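Local coordinates for amino acid ABC transporter, periplasmic amino acid-binding protein (Brucella ovis, PDB 4Z9N) that probably captures amino acids or small peptides in the periplasm for an ABC importer, and binds glutathione, at residues D[48-53]-D[59-64]; D[64-69]-D[80-85]; D[89-94]-D[104-109]; D[215-218]-D[224-227]. All coordinates share one frame; numbering follows the deposited sequence. Where two conformers were deposited one is given.

The four contacts follow one another along the chain, each closing before the next opens, and their centres lie about 12 to 20 Å apart. Contacts 1 and 2 share Lys64 and strand 63-67, an outer strand of the parallel sheet 63-67, 21-25, 84-85. Backbone bonding of Thr216 with Leu85 joins this sheet to strand 211-218, the neighbour of strand 101-117, so contacts 3 and 4 continue the same framework. Helix 44-57 in contact 1 also touches contacts 3 and 4, through Tyr48 on Asn107 and on Leu215. The linked sheets thus run from the glutathione pocket, reached by contacts 2 and 3, to the subunit interface, reached by contacts 3 and 4.

Contact 1 of 4, residues D[48-53]-D[59-64]; sequences YCRAVA and DPTKVK
The turn leading from helix 44-57 into strand 63-67 is fastened by Arg50, whose NH1 donates to Pro60 O at 3.0 Å. The bond is nearly straight (163° at the hydrogen), and the acceptor lies in the guanidinium plane. Arg50 reaches it with CG anti to its own carbonyl carbon (chi1 -59°) and the chain extended to NE, which carries the methylenes alongside the same oxygen; CG stays 3.4 Å from Pro60 O. At its base, Arg50 CB rests 3.9 Å from Pro60 CB, while NH1 also approaches Val63 CG1 at 3.5 Å, the two side chains crossing at about a right angle. Helix and strand here are the last two elements of a beta-alpha-beta crossover, since strand 63-67 runs parallel to strand 21-25. The link between them is a type I turn, Asp59 to Lys62, overlaid by an Asx turn: Asp59 OD1 takes bonds from Thr61 N (2.9 Å) and Thr61 OG1 (2.6 Å), both from the same face of the carboxylate. Water 1 accepts from Arg50 NH1 at 2.8 Å, and Trp41 O receives a hydrogen bond from Arg50 NH2. Deeper in, the methyl of Ala53 meets Val63, CB to CB 4.3 Å.

Contact 2 of 4, residues D[64-69]-D[80-85]; sequences KFTPLN and GEVDVL. With GSH (glutathione), chain U.
Thr66 opens the contact by setting CB 3.6 Å from Val82 CG1. The two backbones come nearest here, yet Thr66 CA and Val82 CA are still 7.3 Å apart. With CG2 anti to the backbone N and OG1 beside it (chi1 -60°), the residue offers two different tips. The methyl CG2 of Thr66 comes within 3.5 Å of Glu81 OE1, a van der Waals touch at the end of an extended glutamate chain. The hydroxyl works through water 2, which lies 2.6 Å from Thr66 OG1 and donates to Glu81 OE1; OG1 is also hydrogen-bonded to Gln22 NE2, so the hydroxyl has both a water and a protein partner. Two residues on, Leu68 supplies the apolar part: its CD1 meets Leu85 CD1 at 3.9 Å. At Asn69 the segment reaches the ligand, with Asn69 CA 3.3 Å from glutathione O31, while Asn69 N bonds to Glu72 OE2. No hydrogen bond joins the segments, because strand 21-25 lies between strands 63-67 and 84-85 and pairs in parallel with both. The intervening helix 73-78 makes this a beta-alpha-beta crossover that skips over the middle strand. Ala76 of that helix packs on Leu68, and Leu77 on both Val82 and Leu85, whereas Phe65 packs on Val46 and Cys49 of helix 44-57.

Contact 3 of 4, residues D[89-94]-D[104-109]; sequences TTWTIS and AGINYY. With GSH (glutathione), chain U.
Trp91 and Ile106 make the close part of this contact. Ile106 CG1 stands near the plane of the indole at its six-membered edge, 3.6 Å from Trp91 CE3, and Ile106 CD1 follows at 3.9 Å from the same atom. The indole is carried there with CG anti to the backbone N (chi1 -170°), and the two side chains cross at about a right angle. The other branch is used as well: Ile106 CG2 sits over the centre of the Tyr109 ring, 3.5 Å above its plane. Much looser is the approach to Gly105, whose N is 4.5 Å from Trp91 CZ3; this buried amide has no hydrogen-bond partner in the model. The indole's own polar end turns to Asp96, through NE1 to OD2, and Arg229 of the second subunit packs against the Trp91 side chain. The Thr90 side chain leaves the backbone away from segment 104-109. Thr90 N donates to glutathione O12 at 2.9 Å, almost straight at 173°, and Thr90 OG1 accepts from glutathione N1 at 2.9 Å. Arg95 and Asp184 also hydrogen-bond glutathione. The Thr90 grip is consistent with how family 3 proteins hold an amino acid's alpha-carboxylate and amino group.

Contact 4 of 4, residues D[215-218]-D[224-227]; sequences LTVR and WADV. With NA (sodium ion), chain H.
Asp226, next in the helix to the Ala225 that touches Val217, has its OD1 gripped by a sodium ion at 2.9 Å and by Arg229 NH1 about one helical turn onward. The contact is a strand-to-helix connection of the periplasmic-binding-protein fold: strand 211-218, paired with strand 101-117 in the mixed sheet, ends, a short link follows, and helix 222-240 packs back against the strand. The sodium site lies between subunits, for Asp96, Leu101, Asp102 and Gln219 of the second subunit provide its other named ligands. The aspartate thus belongs to the interface, while its helix neighbours face the strand. Both elements also bond to segment 80-85. Arg218 NH1 donates to Val82 O and also has Leu77 O as a partner, while Trp224 NE1 is hydrogen-bonded to Asp83 O. That bond, with packing on Thr11, Leu12 and Val15 of helix 11-18, probably helps set the rotation of the indole. No hydrogen bond joins strand and helix segments; they meet by van der Waals contact centred on Val217. Its chi1 of -67° puts CG1 beside the backbone N and CG2 between that N and the carbonyl carbon, which splits the two methyls between successive helix residues. Val217 CG1 approaches the pyrrole part of Trp224 obliquely, 3.8 Å from both CD1 and NE1, and Val217 CG2 lies 4.1 Å from Ala225 CB.

Contact 1 of 4, residues D[48-53]-D[59-64]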
# COMPACT_ATOMS: atom_id res chain seq x y z
N TYR D 48 -4.76 -16.39 5.98
CA TYR D 48 -4.52 -15.68 4.73
C TYR D 48 -4.25 -16.69 3.61
O TYR D 48 -4.72 -16.53 2.49
CB TYR D 48 -3.36 -14.68 4.86
CG TYR D 48 -3.85 -13.24 4.85
CD1 TYR D 48 -4.36 -12.65 6.01
CD2 TYR D 48 -3.84 -12.49 3.68
CE1 TYR D 48 -4.83 -11.36 6.00
CE2 TYR D 48 -4.33 -11.19 3.67
CZ TYR D 48 -4.82 -10.63 4.83
OH TYR D 48 -5.28 -9.33 4.82
N CYS D 49 -3.46 -17.71 3.92
CA CYS D 49 -3.23 -18.81 2.97
C CYS D 49 -4.53 -19.48 2.58
O CYS D 49 -4.79 -19.76 1.40
CB CYS D 49 -2.31 -19.87 3.56
SG CYS D 49 -0.67 -19.29 3.94
N ARG D 50 -5.35 -19.76 3.59
CA ARG D 50 -6.63 -20.40 3.34
C ARG D 50 -7.55 -19.48 2.54
O ARG D 50 -8.43 -19.95 1.82
CB ARG D 50 -7.30 -20.81 4.65
CG ARG D 50 -6.48 -21.79 5.50
CD ARG D 50 -7.39 -22.52 6.49
NE ARG D 50 -6.61 -23.35 7.41
CZ ARG D 50 -6.19 -24.58 7.12
NH1 ARG D 50 -6.46 -25.14 5.95
NH2 ARG D 50 -5.48 -25.26 8.02
N ALA D 51 -7.37 -18.17 2.69
CA ALA D 51 -8.18 -17.22 1.93
C ALA D 51 -7.88 -17.33 0.43
O ALA D 51 -8.79 -17.29 -0.41
CB ALA D 51 -7.95 -15.76 2.42
N VAL D 52 -6.61 -17.47 0.09
CA VAL D 52 -6.21 -17.64 -1.30
C VAL D 52 -6.74 -18.97 -1.82
O VAL D 52 -7.26 -19.04 -2.93
CB VAL D 52 -4.69 -17.53 -1.45
CG1 VAL D 52 -4.27 -17.82 -2.87
CG2 VAL D 52 -4.24 -16.14 -1.02
N ALA D 53 -6.62 -20.02 -1.01
CA ALA D 53 -7.16 -21.31 -1.41
C ALA D 53 -8.67 -21.23 -1.63
O ALA D 53 -9.21 -21.87 -2.55
CB ALA D 53 -6.82 -22.37 -0.37
N ASP D 59 -12.61 -23.79 -1.22
CA ASP D 59 -12.38 -24.74 -0.14
C ASP D 59 -11.10 -24.33 0.58
O ASP D 59 -10.03 -24.47 0.02
CB ASP D 59 -12.28 -26.17 -0.70
CG ASP D 59 -12.09 -27.24 0.37
OD1 ASP D 59 -11.76 -26.91 1.53
OD2 ASP D 59 -12.26 -28.43 0.04
N PRO D 60 -11.22 -23.82 1.82
CA PRO D 60 -10.05 -23.33 2.57
C PRO D 60 -9.07 -24.43 3.00
O PRO D 60 -8.02 -24.10 3.57
CB PRO D 60 -10.67 -22.66 3.80
CG PRO D 60 -12.04 -23.30 3.94
CD PRO D 60 -12.48 -23.63 2.55
N THR D 61 -9.41 -25.69 2.75
CA THR D 61 -8.53 -26.79 3.15
C THR D 61 -7.73 -27.34 1.97
O THR D 61 -6.97 -28.29 2.13
CB THR D 61 -9.33 -27.94 3.80
OG1 THR D 61 -10.18 -28.55 2.81
CG2 THR D 61 -10.20 -27.42 4.94
N LYS D 62 -7.92 -26.76 0.80
CA LYS D 62 -7.17 -27.15 -0.40
C LYS D 62 -5.80 -26.48 -0.40
O LYS D 62 -5.44 -25.73 -1.32
CB LYS D 62 -7.95 -26.79 -1.67
CG LYS D 62 -9.23 -27.61 -1.89
CD LYS D 62 -8.91 -29.05 -2.23
CE LYS D 62 -10.18 -29.86 -2.53
NZ LYS D 62 -10.93 -29.34 -3.71
N VAL D 63 -5.03 -26.75 0.65
CA VAL D 63 -3.76 -26.09 0.86
C VAL D 63 -2.83 -27.05 1.57
O VAL D 63 -3.30 -27.87 2.38
CB VAL D 63 -3.94 -24.79 1.66
CG1 VAL D 63 -4.67 -25.07 2.97
CG2 VAL D 63 -2.59 -24.12 1.93
N LYS D 64 -1.54 -26.99 1.24
CA LYS D 64 -0.51 -27.72 1.98
C LYS D 64 0.50 -26.73 2.52
O LYS D 64 0.84 -25.74 1.84
CB LYS D 64 0.18 -28.78 1.11
CG LYS D 64 -0.75 -29.86 0.57
CD LYS D 64 0.05 -30.96 -0.12
CE LYS D 64 -0.84 -31.94 -0.86
NZ LYS D 64 -0.06 -33.11 -1.36
O HOH W 1 -5.89 -27.85 5.29

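Contact 2 of 4, residues D[64-69]-D[80-85]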
# COMPACT_ATOMS: atom_id res chain seq x y z
N LYS D 64 -1.54 -26.99 1.24
CA LYS D 64 -0.51 -27.72 1.98
C LYS D 64 0.50 -26.73 2.52
O LYS D 64 0.84 -25.74 1.84
CB LYS D 64 0.18 -28.78 1.11
CG LYS D 64 -0.75 -29.86 0.57
CD LYS D 64 0.05 -30.96 -0.12
CE LYS D 64 -0.84 -31.94 -0.86
NZ LYS D 64 -0.06 -33.11 -1.36
N PHE D 65 0.98 -26.97 3.73
CA PHE D 65 1.85 -26.01 4.41
C PHE D 65 3.30 -26.47 4.51
O PHE D 65 3.58 -27.60 4.92
CB PHE D 65 1.31 -25.72 5.81
CG PHE D 65 -0.04 -25.07 5.80
CD1 PHE D 65 -0.17 -23.71 5.62
CD2 PHE D 65 -1.20 -25.84 5.95
CE1 PHE D 65 -1.43 -23.11 5.60
CE2 PHE D 65 -2.45 -25.26 5.93
CZ PHE D 65 -2.57 -23.89 5.75
N THR D 66 4.21 -25.57 4.15
CA THR D 66 5.65 -25.81 4.24
C THR D 66 6.24 -24.92 5.33
O THR D 66 6.43 -23.73 5.11
CB THR D 66 6.34 -25.51 2.89
OG1 THR D 66 5.79 -26.38 1.87
CG2 THR D 66 7.87 -25.70 2.97
N PRO D 67 6.51 -25.49 6.52
CA PRO D 67 7.14 -24.68 7.57
C PRO D 67 8.56 -24.28 7.18
O PRO D 67 9.30 -25.12 6.67
CB PRO D 67 7.13 -25.60 8.79
CG PRO D 67 7.13 -26.98 8.21
CD PRO D 67 6.32 -26.89 6.93
N LEU D 68 8.90 -23.01 7.40
CA LEU D 68 10.17 -22.43 7.00
C LEU D 68 10.79 -21.54 8.09
O LEU D 68 10.14 -20.63 8.60
CB LEU D 68 9.99 -21.62 5.70
CG LEU D 68 9.39 -22.33 4.48
CD1 LEU D 68 8.88 -21.39 3.40
CD2 LEU D 68 10.47 -23.23 3.89
N ASN D 69 12.05 -21.79 8.44
CA ASN D 69 12.72 -20.90 9.39
C ASN D 69 13.17 -19.64 8.66
O ASN D 69 13.01 -19.52 7.44
CB ASN D 69 13.88 -21.61 10.12
CG ASN D 69 15.08 -21.92 9.23
OD1 ASN D 69 15.45 -21.14 8.37
ND2 ASN D 69 15.69 -23.09 9.45
N GLY D 80 10.48 -22.33 -6.25
CA GLY D 80 9.19 -22.83 -6.68
C GLY D 80 8.60 -23.86 -5.74
O GLY D 80 7.51 -24.40 -6.00
N GLU D 81 9.29 -24.15 -4.64
CA GLU D 81 8.81 -25.17 -3.72
C GLU D 81 7.48 -24.71 -3.10
O GLU D 81 6.59 -25.53 -2.88
CB GLU D 81 9.83 -25.48 -2.63
CG GLU D 81 9.27 -26.31 -1.47
CD GLU D 81 10.29 -26.64 -0.39
OE1 GLU D 81 9.92 -27.33 0.59
OE2 GLU D 81 11.46 -26.21 -0.52
N VAL D 82 7.36 -23.41 -2.83
CA VAL D 82 6.07 -22.86 -2.41
C VAL D 82 5.59 -21.84 -3.43
O VAL D 82 6.40 -21.21 -4.12
CB VAL D 82 6.11 -22.23 -0.98
CG1 VAL D 82 6.53 -23.27 0.05
CG2 VAL D 82 7.02 -20.99 -0.93
N ASP D 83 4.28 -21.68 -3.50
CA ASP D 83 3.63 -20.78 -4.44
C ASP D 83 3.53 -19.36 -3.88
O ASP D 83 3.46 -18.40 -4.65
CB ASP D 83 2.22 -21.30 -4.77
CG ASP D 83 2.24 -22.72 -5.32
OD1 ASP D 83 3.03 -23.00 -6.24
OD2 ASP D 83 1.47 -23.56 -4.82
N VAL D 84 3.51 -19.24 -2.56
CA VAL D 84 3.37 -17.95 -1.87
C VAL D 84 3.99 -18.09 -0.48
O VAL D 84 4.01 -19.18 0.10
CB VAL D 84 1.87 -17.50 -1.79
CG1 VAL D 84 1.05 -18.50 -0.98
CG2 VAL D 84 1.74 -16.07 -1.22
N LEU D 85 4.51 -16.98 0.03
CA LEU D 85 5.10 -16.93 1.36
C LEU D 85 4.32 -15.94 2.20
O LEU D 85 4.31 -14.75 1.91
CB LEU D 85 6.58 -16.53 1.29
CG LEU D 85 7.30 -16.37 2.63
CD1 LEU D 85 7.51 -17.74 3.31
CD2 LEU D 85 8.66 -15.67 2.40
N1 GSH U . 9.68 -9.68 10.27
CA1 GSH U . 11.09 -10.00 10.49
C1 GSH U . 11.73 -10.35 9.15
O11 GSH U . 12.98 -10.52 9.09
O12 GSH U . 11.02 -10.49 8.11
CB1 GSH U . 11.27 -11.20 11.43
CG1 GSH U . 10.57 -12.43 10.81
CD1 GSH U . 10.96 -13.67 11.61
OE1 GSH U . 11.46 -14.62 11.09
N2 GSH U . 10.68 -13.68 13.03
CA2 GSH U . 11.07 -14.85 13.79
C2 GSH U . 10.33 -16.11 13.33
O2 GSH U . 9.32 -16.10 12.70
CB2 GSH U . 10.95 -14.58 15.29
SG2 GSH U . 9.22 -14.45 15.83
N3 GSH U . 10.95 -17.38 13.66
CA3 GSH U . 10.33 -18.61 13.26
C3 GSH U . 11.36 -19.46 12.53
O31 GSH U . 11.10 -20.67 12.30
O32 GSH U . 12.46 -18.96 12.13
O HOH W 2 7.36 -28.17 0.87

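Contact 3 of 4, residues D[89-94]-D[104-109]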
# COMPACT_ATOMS: atom_id res chain seq x y z
N THR D 89 6.84 -11.71 7.31
CA THR D 89 8.04 -11.37 6.56
C THR D 89 8.01 -9.92 6.09
O THR D 89 7.13 -9.51 5.32
CB THR D 89 8.21 -12.32 5.36
OG1 THR D 89 8.57 -13.64 5.80
CG2 THR D 89 9.24 -11.77 4.40
N THR D 90 8.97 -9.14 6.56
CA THR D 90 8.95 -7.70 6.31
C THR D 90 9.28 -7.34 4.86
O THR D 90 10.25 -7.83 4.28
CB THR D 90 9.93 -6.99 7.26
OG1 THR D 90 9.52 -7.24 8.62
CG2 THR D 90 9.96 -5.49 6.99
N TRP D 91 8.43 -6.52 4.25
CA TRP D 91 8.71 -5.89 2.96
C TRP D 91 9.79 -4.82 3.13
O TRP D 91 9.58 -3.84 3.84
CB TRP D 91 7.44 -5.25 2.41
CG TRP D 91 7.47 -4.75 0.99
CD1 TRP D 91 8.55 -4.52 0.17
CD2 TRP D 91 6.32 -4.42 0.23
NE1 TRP D 91 8.12 -4.08 -1.07
CE2 TRP D 91 6.75 -4.00 -1.05
CE3 TRP D 91 4.95 -4.44 0.50
CZ2 TRP D 91 5.86 -3.62 -2.04
CZ3 TRP D 91 4.07 -4.05 -0.48
CH2 TRP D 91 4.52 -3.66 -1.74
N THR D 92 10.94 -5.02 2.48
CA THR D 92 12.02 -4.03 2.48
C THR D 92 12.50 -3.85 1.06
O THR D 92 12.27 -4.71 0.21
CB THR D 92 13.23 -4.48 3.32
OG1 THR D 92 13.90 -5.55 2.63
CG2 THR D 92 12.77 -4.97 4.71
N ILE D 93 13.22 -2.76 0.79
CA ILE D 93 13.66 -2.56 -0.58
C ILE D 93 14.60 -3.69 -1.07
O ILE D 93 14.48 -4.12 -2.21
CB ILE D 93 14.32 -1.17 -0.77
CG1 ILE D 93 14.59 -0.91 -2.25
CG2 ILE D 93 15.63 -1.02 0.03
CD1 ILE D 93 15.03 0.52 -2.53
N SER D 94 15.50 -4.16 -0.21
CA SER D 94 16.46 -5.17 -0.65
C SER D 94 15.76 -6.49 -0.98
O SER D 94 16.17 -7.20 -1.90
CB SER D 94 17.55 -5.38 0.41
OG SER D 94 17.02 -5.79 1.66
N ALA D 104 2.56 -8.55 -2.69
CA ALA D 104 1.23 -8.32 -3.23
C ALA D 104 0.39 -7.45 -2.29
O ALA D 104 -0.71 -7.02 -2.65
CB ALA D 104 0.55 -9.64 -3.48
N GLY D 105 0.91 -7.15 -1.11
CA GLY D 105 0.13 -6.43 -0.12
C GLY D 105 0.76 -6.58 1.26
O GLY D 105 1.68 -7.37 1.42
N ILE D 106 0.26 -5.81 2.21
CA ILE D 106 0.75 -5.80 3.58
C ILE D 106 -0.41 -6.24 4.47
O ILE D 106 -1.37 -5.51 4.61
CB ILE D 106 1.28 -4.41 3.99
CG1 ILE D 106 2.57 -4.06 3.23
CG2 ILE D 106 1.51 -4.34 5.50
CD1 ILE D 106 2.83 -2.56 3.18
N ASN D 107 -0.33 -7.44 5.03
CA ASN D 107 -1.47 -7.90 5.80
C ASN D 107 -1.35 -7.54 7.29
O ASN D 107 -2.30 -7.69 8.03
CB ASN D 107 -1.71 -9.41 5.59
CG ASN D 107 -0.62 -10.31 6.16
OD1 ASN D 107 0.53 -9.90 6.37
ND2 ASN D 107 -0.97 -11.56 6.38
N TYR D 108 -0.20 -7.03 7.70
CA TYR D 108 -0.06 -6.62 9.09
C TYR D 108 1.11 -5.65 9.21
O TYR D 108 2.24 -6.02 8.91
CB TYR D 108 0.16 -7.84 10.01
CG TYR D 108 0.09 -7.49 11.48
CD1 TYR D 108 1.20 -6.99 12.14
CD2 TYR D 108 -1.10 -7.62 12.18
CE1 TYR D 108 1.14 -6.64 13.47
CE2 TYR D 108 -1.17 -7.27 13.51
CZ TYR D 108 -0.05 -6.77 14.14
OH TYR D 108 -0.12 -6.41 15.46
N TYR D 109 0.83 -4.40 9.60
CA TYR D 109 1.89 -3.43 9.88
C TYR D 109 2.39 -3.64 11.29
O TYR D 109 1.62 -3.53 12.23
CB TYR D 109 1.39 -1.99 9.74
CG TYR D 109 0.95 -1.62 8.34
CD1 TYR D 109 -0.34 -1.88 7.91
CD2 TYR D 109 1.83 -1.02 7.45
CE1 TYR D 109 -0.75 -1.54 6.63
CE2 TYR D 109 1.43 -0.68 6.17
CZ TYR D 109 0.14 -0.95 5.77
OH TYR D 109 -0.27 -0.61 4.50
N1 GSH U . 9.68 -9.68 10.27
CA1 GSH U . 11.09 -10.00 10.49
C1 GSH U . 11.73 -10.35 9.15
O11 GSH U . 12.98 -10.52 9.09
O12 GSH U . 11.02 -10.49 8.11
CB1 GSH U . 11.27 -11.20 11.43
CG1 GSH U . 10.57 -12.43 10.81
CD1 GSH U . 10.96 -13.67 11.61
OE1 GSH U . 11.46 -14.62 11.09
N2 GSH U . 10.68 -13.68 13.03
CA2 GSH U . 11.07 -14.85 13.79
C2 GSH U . 10.33 -16.11 13.33
O2 GSH U . 9.32 -16.10 12.70
CB2 GSH U . 10.95 -14.58 15.29
SG2 GSH U . 9.22 -14.45 15.83
N3 GSH U . 10.95 -17.38 13.66
CA3 GSH U . 10.33 -18.61 13.26
C3 GSH U . 11.36 -19.46 12.53
O31 GSH U . 11.10 -20.67 12.30
O32 GSH U . 12.46 -18.96 12.13

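Contact 4 of 4, residues D[215-218]-D[224-227]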
# COMPACT_ATOMS: atom_id res chain seq x y z
N LEU D 215 2.76 -10.06 1.70
CA LEU D 215 2.36 -11.25 0.96
C LEU D 215 3.33 -11.44 -0.18
O LEU D 215 3.32 -10.68 -1.15
CB LEU D 215 0.92 -11.08 0.45
CG LEU D 215 -0.05 -10.72 1.58
CD1 LEU D 215 -1.41 -10.42 1.02
CD2 LEU D 215 -0.11 -11.82 2.63
N THR D 216 4.20 -12.44 -0.06
CA THR D 216 5.41 -12.46 -0.87
C THR D 216 5.31 -13.48 -2.00
O THR D 216 4.95 -14.61 -1.76
CB THR D 216 6.62 -12.77 0.03
OG1 THR D 216 6.57 -11.87 1.15
CG2 THR D 216 7.94 -12.58 -0.72
N VAL D 217 5.57 -13.04 -3.23
CA VAL D 217 5.49 -13.90 -4.41
C VAL D 217 6.74 -13.71 -5.27
O VAL D 217 7.51 -12.77 -5.06
CB VAL D 217 4.23 -13.63 -5.27
CG1 VAL D 217 2.94 -14.03 -4.52
CG2 VAL D 217 4.17 -12.17 -5.70
N ARG D 218 6.93 -14.59 -6.24
CA ARG D 218 8.01 -14.42 -7.22
C ARG D 218 7.66 -13.28 -8.18
O ARG D 218 6.49 -13.09 -8.51
CB ARG D 218 8.25 -15.72 -7.99
CG ARG D 218 8.81 -16.84 -7.14
CD ARG D 218 9.07 -18.10 -7.96
NE ARG D 218 7.84 -18.69 -8.47
CZ ARG D 218 7.07 -19.53 -7.79
NH1 ARG D 218 7.39 -19.88 -6.55
NH2 ARG D 218 5.97 -20.01 -8.34
N TRP D 224 -0.56 -14.15 -11.08
CA TRP D 224 -0.50 -14.75 -9.75
C TRP D 224 -0.44 -13.68 -8.65
O TRP D 224 -1.11 -13.81 -7.62
CB TRP D 224 0.69 -15.70 -9.62
CG TRP D 224 0.73 -16.36 -8.29
CD1 TRP D 224 1.72 -16.26 -7.35
CD2 TRP D 224 -0.29 -17.20 -7.71
NE1 TRP D 224 1.39 -17.00 -6.24
CE2 TRP D 224 0.16 -17.58 -6.44
CE3 TRP D 224 -1.52 -17.67 -8.17
CZ2 TRP D 224 -0.58 -18.41 -5.60
CZ3 TRP D 224 -2.27 -18.50 -7.34
CH2 TRP D 224 -1.79 -18.86 -6.07
N ALA D 225 0.36 -12.64 -8.85
CA ALA D 225 0.42 -11.53 -7.89
C ALA D 225 -0.95 -10.87 -7.74
O ALA D 225 -1.35 -10.50 -6.63
CB ALA D 225 1.46 -10.50 -8.31
N ASP D 226 -1.66 -10.71 -8.86
CA ASP D 226 -3.02 -10.14 -8.82
C ASP D 226 -3.96 -10.97 -7.94
O ASP D 226 -4.76 -10.42 -7.18
CB ASP D 226 -3.60 -10.00 -10.23
CG ASP D 226 -2.94 -8.90 -11.06
OD1 ASP D 226 -2.08 -8.17 -10.55
OD2 ASP D 226 -3.26 -8.78 -12.26
N VAL D 227 -3.87 -12.29 -8.04
CA VAL D 227 -4.74 -13.17 -7.25
C VAL D 227 -4.48 -12.99 -5.76
O VAL D 227 -5.40 -12.90 -4.94
CB VAL D 227 -4.56 -14.67 -7.64
CG1 VAL D 227 -5.25 -15.58 -6.62
CG2 VAL D 227 -5.07 -14.94 -9.05
NA NA H . -1.64 -6.10 -12.56